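Local coordinates for putative flagellar protein FliS (Parabacteroides merdae ATCC 43184, PDB 4YOK) that is of unknown function, joining an N-terminal domain of prealbumin-like (transthyretin-type) fold to a C-terminal domain probably of E-set type, at residues Thr99-Glu107 against Phe120-Ile131; Ser10-Gly20 against Leu88-Val98. All blocks are in the same frame, centred on the assembly; numbering follows the deposited sequence.

Contact 1: residues Thr99-Glu107 against Phe120-Ile131; sequences TPYFMISNE and FMINRIVPDAKI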
# COMPACT_ATOMS: atom_id res chain seq x y z
N THR A 99 -8.28 -5.30 7.87
CA THR A 99 -8.90 -6.36 7.06
C THR A 99 -8.96 -5.90 5.61
O THR A 99 -9.91 -5.20 5.25
CB THR A 99 -10.29 -6.77 7.58
OG1 THR A 99 -10.20 -7.01 8.99
CG2 THR A 99 -10.82 -8.02 6.85
N PRO A 100 -7.96 -6.27 4.79
CA PRO A 100 -7.98 -5.86 3.37
C PRO A 100 -9.15 -6.49 2.63
O PRO A 100 -9.59 -7.57 3.01
CB PRO A 100 -6.64 -6.39 2.81
CG PRO A 100 -5.80 -6.76 4.02
CD PRO A 100 -6.77 -7.10 5.11
N TYR A 101 -9.63 -5.83 1.55
CA TYR A 101 -10.71 -6.41 0.72
C TYR A 101 -10.15 -7.61 -0.06
O TYR A 101 -10.78 -8.65 -0.13
CB TYR A 101 -11.23 -5.35 -0.27
CG TYR A 101 -11.94 -4.21 0.42
CD1 TYR A 101 -13.13 -4.43 1.11
CD2 TYR A 101 -11.39 -2.93 0.44
CE1 TYR A 101 -13.77 -3.40 1.80
CE2 TYR A 101 -12.06 -1.88 1.08
CZ TYR A 101 -13.24 -2.12 1.75
OH TYR A 101 -13.90 -1.11 2.41
N PHE A 102 -8.94 -7.43 -0.59
CA PHE A 102 -8.21 -8.41 -1.40
C PHE A 102 -6.73 -8.47 -1.04
O PHE A 102 -6.16 -7.51 -0.54
CB PHE A 102 -8.30 -8.05 -2.91
CG PHE A 102 -9.72 -8.04 -3.43
CD1 PHE A 102 -10.37 -9.23 -3.75
CD2 PHE A 102 -10.42 -6.84 -3.56
CE1 PHE A 102 -11.71 -9.23 -4.17
CE2 PHE A 102 -11.76 -6.84 -4.00
CZ PHE A 102 -12.39 -8.04 -4.28
N MSE A 103 -6.13 -9.63 -1.30
CA MSE A 103 -4.69 -9.84 -1.16
C MSE A 103 -4.19 -10.37 -2.51
O MSE A 103 -4.86 -11.18 -3.15
CB MSE A 103 -4.33 -10.79 0.00
CG MSE A 103 -4.59 -10.20 1.39
SE MSE A 103 -3.37 -8.71 1.88
CE MSE A 103 -1.74 -9.77 2.07
N ILE A 104 -3.00 -9.92 -2.91
CA ILE A 104 -2.31 -10.36 -4.12
C ILE A 104 -1.21 -11.30 -3.66
O ILE A 104 -0.51 -10.98 -2.70
CB ILE A 104 -1.75 -9.15 -4.92
CG1 ILE A 104 -2.85 -8.17 -5.34
CG2 ILE A 104 -0.92 -9.62 -6.14
CD1 ILE A 104 -2.31 -6.77 -5.76
N SER A 105 -1.04 -12.44 -4.33
CA SER A 105 0.03 -13.39 -3.99
C SER A 105 0.54 -14.09 -5.24
O SER A 105 -0.05 -13.94 -6.31
CB SER A 105 -0.47 -14.42 -2.99
OG SER A 105 -1.46 -15.25 -3.57
N ASN A 106 1.66 -14.84 -5.11
CA ASN A 106 2.28 -15.65 -6.17
C ASN A 106 2.57 -14.83 -7.44
O ASN A 106 2.39 -15.33 -8.55
CB ASN A 106 1.36 -16.86 -6.50
CG ASN A 106 2.07 -18.02 -7.15
OD1 ASN A 106 3.28 -18.26 -6.95
ND2 ASN A 106 1.32 -18.77 -7.95
N GLU A 107 3.02 -13.59 -7.29
CA GLU A 107 3.26 -12.70 -8.44
C GLU A 107 4.47 -13.08 -9.25
O GLU A 107 5.55 -13.34 -8.72
CB GLU A 107 3.44 -11.23 -8.01
CG GLU A 107 2.32 -10.72 -7.13
CD GLU A 107 2.65 -10.76 -5.65
OE1 GLU A 107 3.45 -11.64 -5.24
OE2 GLU A 107 2.10 -9.93 -4.90
N PHE A 120 -0.59 -13.85 -11.39
CA PHE A 120 -0.70 -13.74 -9.93
C PHE A 120 -2.06 -14.22 -9.48
O PHE A 120 -2.92 -14.53 -10.32
CB PHE A 120 -0.43 -12.29 -9.43
CG PHE A 120 -1.26 -11.22 -10.09
CD1 PHE A 120 -0.88 -10.67 -11.32
CD2 PHE A 120 -2.37 -10.68 -9.46
CE1 PHE A 120 -1.64 -9.68 -11.93
CE2 PHE A 120 -3.12 -9.66 -10.06
CZ PHE A 120 -2.77 -9.20 -11.31
N MSE A 121 -2.23 -14.33 -8.17
CA MSE A 121 -3.48 -14.74 -7.55
C MSE A 121 -4.11 -13.57 -6.80
O MSE A 121 -3.41 -12.84 -6.09
CB MSE A 121 -3.22 -15.90 -6.57
CG MSE A 121 -2.92 -17.19 -7.28
SE MSE A 121 -4.54 -18.27 -7.27
CE MSE A 121 -4.68 -18.53 -5.29
N ILE A 122 -5.41 -13.40 -6.95
CA ILE A 122 -6.18 -12.40 -6.23
C ILE A 122 -7.08 -13.17 -5.30
O ILE A 122 -7.95 -13.93 -5.76
CB ILE A 122 -6.98 -11.42 -7.13
CG1 ILE A 122 -6.03 -10.59 -8.02
CG2 ILE A 122 -7.89 -10.51 -6.24
CD1 ILE A 122 -6.77 -9.87 -9.19
N ASN A 123 -6.84 -13.03 -4.01
CA ASN A 123 -7.60 -13.70 -2.96
C ASN A 123 -8.59 -12.73 -2.34
O ASN A 123 -8.17 -11.69 -1.82
CB ASN A 123 -6.62 -14.23 -1.89
CG ASN A 123 -5.45 -14.99 -2.48
OD1 ASN A 123 -5.63 -16.06 -3.04
ND2 ASN A 123 -4.26 -14.37 -2.52
N ARG A 124 -9.88 -13.09 -2.36
CA ARG A 124 -10.92 -12.26 -1.76
C ARG A 124 -10.95 -12.53 -0.25
O ARG A 124 -11.15 -13.68 0.18
CB ARG A 124 -12.29 -12.52 -2.40
CG ARG A 124 -13.38 -11.58 -1.85
CD ARG A 124 -14.75 -11.75 -2.50
NE ARG A 124 -15.20 -13.14 -2.43
CZ ARG A 124 -15.46 -13.89 -3.50
NH1 ARG A 124 -15.33 -13.39 -4.72
NH2 ARG A 124 -15.85 -15.15 -3.35
N ILE A 125 -10.71 -11.49 0.56
CA ILE A 125 -10.72 -11.59 2.03
C ILE A 125 -12.11 -11.23 2.57
O ILE A 125 -12.60 -11.90 3.48
CB ILE A 125 -9.60 -10.70 2.67
CG1 ILE A 125 -8.18 -11.02 2.09
CG2 ILE A 125 -9.61 -10.75 4.19
CD1 ILE A 125 -7.66 -12.49 2.23
N VAL A 126 -12.73 -10.15 2.04
CA VAL A 126 -14.05 -9.69 2.51
C VAL A 126 -15.11 -10.34 1.60
O VAL A 126 -15.05 -10.16 0.40
CB VAL A 126 -14.10 -8.14 2.54
CG1 VAL A 126 -15.49 -7.60 2.89
CG2 VAL A 126 -13.05 -7.61 3.53
N PRO A 127 -16.06 -11.12 2.16
CA PRO A 127 -17.00 -11.89 1.32
C PRO A 127 -17.79 -11.12 0.27
O PRO A 127 -18.05 -11.69 -0.80
CB PRO A 127 -17.97 -12.49 2.35
CG PRO A 127 -17.16 -12.65 3.55
CD PRO A 127 -16.23 -11.48 3.59
N ASP A 128 -18.19 -9.88 0.53
CA ASP A 128 -19.01 -9.17 -0.46
C ASP A 128 -18.21 -8.14 -1.28
O ASP A 128 -18.80 -7.35 -2.01
CB ASP A 128 -20.20 -8.49 0.22
CG ASP A 128 -21.36 -9.43 0.49
OD1 ASP A 128 -21.54 -10.39 -0.29
OD2 ASP A 128 -22.13 -9.16 1.45
N ALA A 129 -16.87 -8.18 -1.21
CA ALA A 129 -16.05 -7.25 -1.97
C ALA A 129 -15.99 -7.65 -3.44
O ALA A 129 -15.99 -8.84 -3.77
CB ALA A 129 -14.64 -7.18 -1.38
N LYS A 130 -15.91 -6.64 -4.31
CA LYS A 130 -15.84 -6.80 -5.75
C LYS A 130 -14.65 -6.04 -6.29
O LYS A 130 -14.35 -4.95 -5.79
CB LYS A 130 -17.14 -6.30 -6.44
CG LYS A 130 -18.42 -7.05 -6.06
CD LYS A 130 -18.46 -8.49 -6.57
CE LYS A 130 -19.68 -9.26 -6.12
NZ LYS A 130 -20.88 -8.95 -6.95
N ILE A 131 -14.03 -6.54 -7.36
CA ILE A 131 -12.87 -5.86 -7.95
C ILE A 131 -13.35 -4.76 -8.91
O ILE A 131 -14.16 -5.02 -9.78
CB ILE A 131 -11.91 -6.84 -8.68
CG1 ILE A 131 -11.34 -7.92 -7.73
CG2 ILE A 131 -10.77 -6.08 -9.41
CD1 ILE A 131 -10.74 -9.12 -8.42
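Phe102 lays its ring against Ile131, Ala129 and Arg124 where the antiparallel hairpin of 102-105 and 120-124 runs on into the turn after it. With CG anti to its carbonyl carbon (chi1 -61°), the ring reaches across to the partner strand: CG1 of Ile131 sits over one face in a CH-pi contact, 3.9 Å from the centroid. The ring edge meets the backbone of Lys130, Phe102 CD1 lies 3.7 Å from Ile122 CG2, and the aliphatic start of Arg124 runs alongside. Ile104, on the same face, sets CG2 3.8 Å from Phe120 CD2. Apart from the outer end of Arg124, this is the close-packed, largely buried side.

The other face, bearing Met103, Ser105, Met121 and Asn123, is looser and partly exposed. There the Asn123 amide spans two residues: ND2 gives Ser105 OG a straight bond of 3.1 Å lying in the amide plane, and a weak one to Met103 O, which already takes Asn123 N. Where the strands part, Tyr101 O accepts from both Ile125 N (2.9 Å) and Val126 N (3.3 Å), the two donors coming from one face of its plane. Pro100 O, buried under Ile125 CB and Val126 CG2, has no hydrogen-bond partner.

Strand 161-168 flanks 120-124 on its far edge, while Ala189 and Val187 of strand 182-189 pack against Phe102, Ile104 and Ile122 from the facing sheet of a probable E-set-type sandwich.

Contact 2: residues Ser10-Gly20 against Leu88-Val98; sequences SKLVGRVTYQG and LKGHTEVNLEV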
# COMPACT_ATOMS: atom_id res chain seq x y z
N SER A 10 11.00 10.21 21.37
CA SER A 10 11.41 8.90 20.88
C SER A 10 10.85 8.59 19.51
O SER A 10 9.80 9.12 19.10
CB SER A 10 10.99 7.81 21.86
OG SER A 10 11.68 7.91 23.09
N LYS A 11 11.54 7.67 18.82
CA LYS A 11 11.16 7.20 17.50
C LYS A 11 10.14 6.06 17.60
O LYS A 11 10.37 5.04 18.27
CB LYS A 11 12.42 6.75 16.74
CG LYS A 11 12.19 6.45 15.25
CD LYS A 11 13.53 6.42 14.53
CE LYS A 11 13.64 5.31 13.50
NZ LYS A 11 15.04 5.11 13.06
N LEU A 12 8.99 6.26 16.97
CA LEU A 12 7.95 5.24 16.84
C LEU A 12 8.01 4.70 15.41
O LEU A 12 7.92 5.48 14.44
CB LEU A 12 6.55 5.76 17.18
CG LEU A 12 5.38 4.78 16.90
CD1 LEU A 12 5.42 3.52 17.83
CD2 LEU A 12 4.05 5.48 17.00
N VAL A 13 8.17 3.38 15.26
CA VAL A 13 8.23 2.72 13.96
C VAL A 13 7.08 1.74 13.91
O VAL A 13 6.79 1.08 14.90
CB VAL A 13 9.61 2.03 13.70
CG1 VAL A 13 9.59 1.22 12.40
CG2 VAL A 13 10.73 3.06 13.65
N GLY A 14 6.44 1.63 12.77
CA GLY A 14 5.34 0.70 12.66
C GLY A 14 5.07 0.19 11.27
O GLY A 14 5.72 0.61 10.30
N ARG A 15 4.13 -0.75 11.19
CA ARG A 15 3.67 -1.36 9.95
C ARG A 15 2.19 -1.62 10.02
O ARG A 15 1.70 -2.05 11.07
CB ARG A 15 4.37 -2.73 9.72
CG ARG A 15 5.79 -2.73 9.19
CD ARG A 15 6.41 -4.10 9.35
NE ARG A 15 6.42 -4.47 10.76
CZ ARG A 15 6.52 -5.71 11.24
NH1 ARG A 15 6.67 -6.74 10.41
NH2 ARG A 15 6.48 -5.92 12.54
N VAL A 16 1.50 -1.46 8.90
CA VAL A 16 0.12 -1.89 8.74
C VAL A 16 0.22 -3.34 8.23
O VAL A 16 0.94 -3.59 7.26
CB VAL A 16 -0.67 -0.98 7.78
CG1 VAL A 16 -2.08 -1.52 7.55
CG2 VAL A 16 -0.73 0.44 8.33
N THR A 17 -0.49 -4.28 8.86
CA THR A 17 -0.36 -5.69 8.49
C THR A 17 -1.70 -6.42 8.35
O THR A 17 -2.73 -5.95 8.80
CB THR A 17 0.45 -6.44 9.59
OG1 THR A 17 -0.24 -6.32 10.85
CG2 THR A 17 1.93 -5.97 9.72
N TYR A 18 -1.64 -7.59 7.73
CA TYR A 18 -2.75 -8.53 7.69
C TYR A 18 -2.18 -9.90 8.03
O TYR A 18 -1.32 -10.37 7.30
CB TYR A 18 -3.49 -8.55 6.35
CG TYR A 18 -4.56 -9.62 6.30
CD1 TYR A 18 -5.61 -9.65 7.21
CD2 TYR A 18 -4.48 -10.67 5.38
CE1 TYR A 18 -6.60 -10.63 7.16
CE2 TYR A 18 -5.45 -11.68 5.34
CZ TYR A 18 -6.50 -11.66 6.24
OH TYR A 18 -7.43 -12.67 6.22
N GLN A 19 -2.62 -10.50 9.13
CA GLN A 19 -2.13 -11.80 9.64
C GLN A 19 -0.62 -11.72 9.83
O GLN A 19 0.10 -12.66 9.48
CB GLN A 19 -2.54 -12.95 8.69
CG GLN A 19 -4.05 -13.09 8.60
CD GLN A 19 -4.49 -14.32 7.84
OE1 GLN A 19 -3.88 -14.74 6.85
NE2 GLN A 19 -5.62 -14.86 8.25
N GLY A 20 -0.15 -10.57 10.33
CA GLY A 20 1.26 -10.32 10.59
C GLY A 20 2.14 -9.91 9.42
O GLY A 20 3.29 -9.54 9.65
N LEU A 88 4.77 4.74 24.11
CA LEU A 88 6.04 5.21 23.59
C LEU A 88 6.96 5.66 24.71
O LEU A 88 6.71 6.68 25.35
CB LEU A 88 5.84 6.34 22.56
CG LEU A 88 7.10 6.89 21.87
CD1 LEU A 88 7.75 5.84 20.97
CD2 LEU A 88 6.75 8.12 21.04
N LYS A 89 8.04 4.91 24.90
CA LYS A 89 9.11 5.16 25.88
C LYS A 89 10.35 4.54 25.27
O LYS A 89 10.44 3.31 25.15
CB LYS A 89 8.74 4.58 27.27
CG LYS A 89 9.88 4.54 28.30
CD LYS A 89 10.39 5.93 28.73
CE LYS A 89 11.66 5.84 29.55
NZ LYS A 89 12.85 5.47 28.73
N GLY A 90 11.25 5.39 24.76
CA GLY A 90 12.43 4.93 24.04
C GLY A 90 12.00 4.44 22.68
O GLY A 90 10.81 4.51 22.35
N HIS A 91 12.94 3.96 21.85
CA HIS A 91 12.62 3.43 20.52
C HIS A 91 11.54 2.34 20.67
O HIS A 91 11.74 1.40 21.44
CB HIS A 91 13.89 2.88 19.86
CG HIS A 91 13.72 2.54 18.41
ND1 HIS A 91 14.06 3.43 17.42
CD2 HIS A 91 13.23 1.42 17.84
CE1 HIS A 91 13.79 2.82 16.28
NE2 HIS A 91 13.28 1.61 16.49
N THR A 92 10.39 2.50 19.98
CA THR A 92 9.26 1.57 20.09
C THR A 92 8.76 1.15 18.72
O THR A 92 8.73 1.96 17.77
CB THR A 92 8.14 2.23 20.92
OG1 THR A 92 8.66 2.61 22.20
CG2 THR A 92 6.92 1.34 21.15
N GLU A 93 8.35 -0.12 18.59
CA GLU A 93 7.82 -0.65 17.33
C GLU A 93 6.46 -1.29 17.57
O GLU A 93 6.27 -1.99 18.56
CB GLU A 93 8.78 -1.66 16.68
CG GLU A 93 10.14 -1.08 16.31
CD GLU A 93 11.22 -2.07 15.92
OE1 GLU A 93 10.91 -3.27 15.77
OE2 GLU A 93 12.38 -1.64 15.77
N VAL A 94 5.52 -1.05 16.65
CA VAL A 94 4.17 -1.57 16.75
C VAL A 94 3.66 -2.02 15.36
O VAL A 94 4.26 -1.67 14.34
CB VAL A 94 3.26 -0.46 17.38
CG1 VAL A 94 3.07 0.74 16.44
CG2 VAL A 94 1.91 -1.02 17.82
N ASN A 95 2.61 -2.83 15.34
CA ASN A 95 1.94 -3.14 14.09
C ASN A 95 0.46 -2.81 14.26
O ASN A 95 -0.05 -2.77 15.38
CB ASN A 95 2.17 -4.57 13.59
CG ASN A 95 1.41 -5.62 14.36
OD1 ASN A 95 1.57 -5.75 15.56
ND2 ASN A 95 0.57 -6.38 13.68
N LEU A 96 -0.22 -2.58 13.15
CA LEU A 96 -1.66 -2.32 13.19
C LEU A 96 -2.34 -3.28 12.23
O LEU A 96 -2.04 -3.24 11.04
CB LEU A 96 -1.96 -0.84 12.85
CG LEU A 96 -3.45 -0.48 12.72
CD1 LEU A 96 -4.16 -0.56 14.08
CD2 LEU A 96 -3.62 0.90 12.06
N GLU A 97 -3.20 -4.17 12.75
CA GLU A 97 -3.94 -5.18 11.97
C GLU A 97 -5.18 -4.58 11.36
O GLU A 97 -5.97 -3.91 12.04
CB GLU A 97 -4.36 -6.39 12.84
CG GLU A 97 -3.31 -7.46 13.00
CD GLU A 97 -3.04 -8.32 11.77
OE1 GLU A 97 -3.99 -8.95 11.23
OE2 GLU A 97 -1.86 -8.41 11.39
N VAL A 98 -5.34 -4.78 10.04
CA VAL A 98 -6.51 -4.32 9.29
C VAL A 98 -7.11 -5.51 8.51
O VAL A 98 -6.52 -6.60 8.49
CB VAL A 98 -6.16 -3.14 8.36
CG1 VAL A 98 -5.64 -1.94 9.18
CG2 VAL A 98 -5.17 -3.57 7.25
O HOH W 1 6.29 -3.20 13.25
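Thr17 and Glu97 are neighbours on one face of the sheet, hydroxyl to carboxylate, near the end of a parallel strand pair, 10-18 beside 92-97, in the prealbumin-like beta-sandwich of the N-terminal domain. Backbone bonds alternate between the strands from Lys11 O to Val98 N, longest and most bent at Arg15 N to Val94 O; a water bridges that same carbonyl to Arg15 NE.

The side chain of Glu97 folds back over its neighbour strand. From CB, Glu97 CG leaves anti to the carbonyl carbon and passes 3.9 Å from Thr17 OG1; a bend at chi2 (-72°) then swings its CD to 3.4 Å from Gln19 N. At the tip, Glu97 OE1 takes Gln19 N on its syn lone pair at 2.9 Å. Glu97 OE2 is gripped from opposite faces of the carboxylate plane, by Thr17 OG1 at 2.7 Å and by Gly20 N at 3.0 Å. The carboxylate thus closes the turn that follows Tyr18. With an alanine in place of Glu97, the amides of Gln19 and Gly20 would probably lose their acceptor, and Thr17 OG1 would keep Asn95 ND2 but lose the carboxylate it donates to.

On the Leu12, Val16, Val94 and Leu96 face the contact is apolar: Leu12 CD1 meets Val94 CG1, and the Val16 and Val98 side chains cross at about a right angle, CG1 of Val16 meeting CG2 of Val98, with Phe57, Val84 and Leu68 of neighbouring strands completing the core. At the opposite end, the Lys11 chain runs alongside the His91 imidazole, CE being 3.7 Å from CE1, while Ser10 OG is bound by Asp63. Between Asn95 and Glu97, Thr17 OG1 also accepts Asn95 ND2 at 2.9 Å, in the plane of that amide.

Overall arrangement
From the N terminus, the chain enters contact 2 with 10-20, makes the other strands of the N-terminal domain, and returns at 88-98 to close a 67-residue loop with a parallel pairing. It then passes directly from strand 92-97 through Pro100 into strand 102-111, the first arm of contact 1, whose hairpin closes only 12 residues later with 120-131. The two closures therefore follow in series, neither nesting nor crossing, one in each domain. Their centres lie 24 Å apart, yet they touch at the domain junction: the Tyr18 side chain of contact 2 packs with its ring on Pro100 and Met103 and with its OH on Ile125 of contact 1, with Tyr18 CD1 3.5 Å from Pro100 CD.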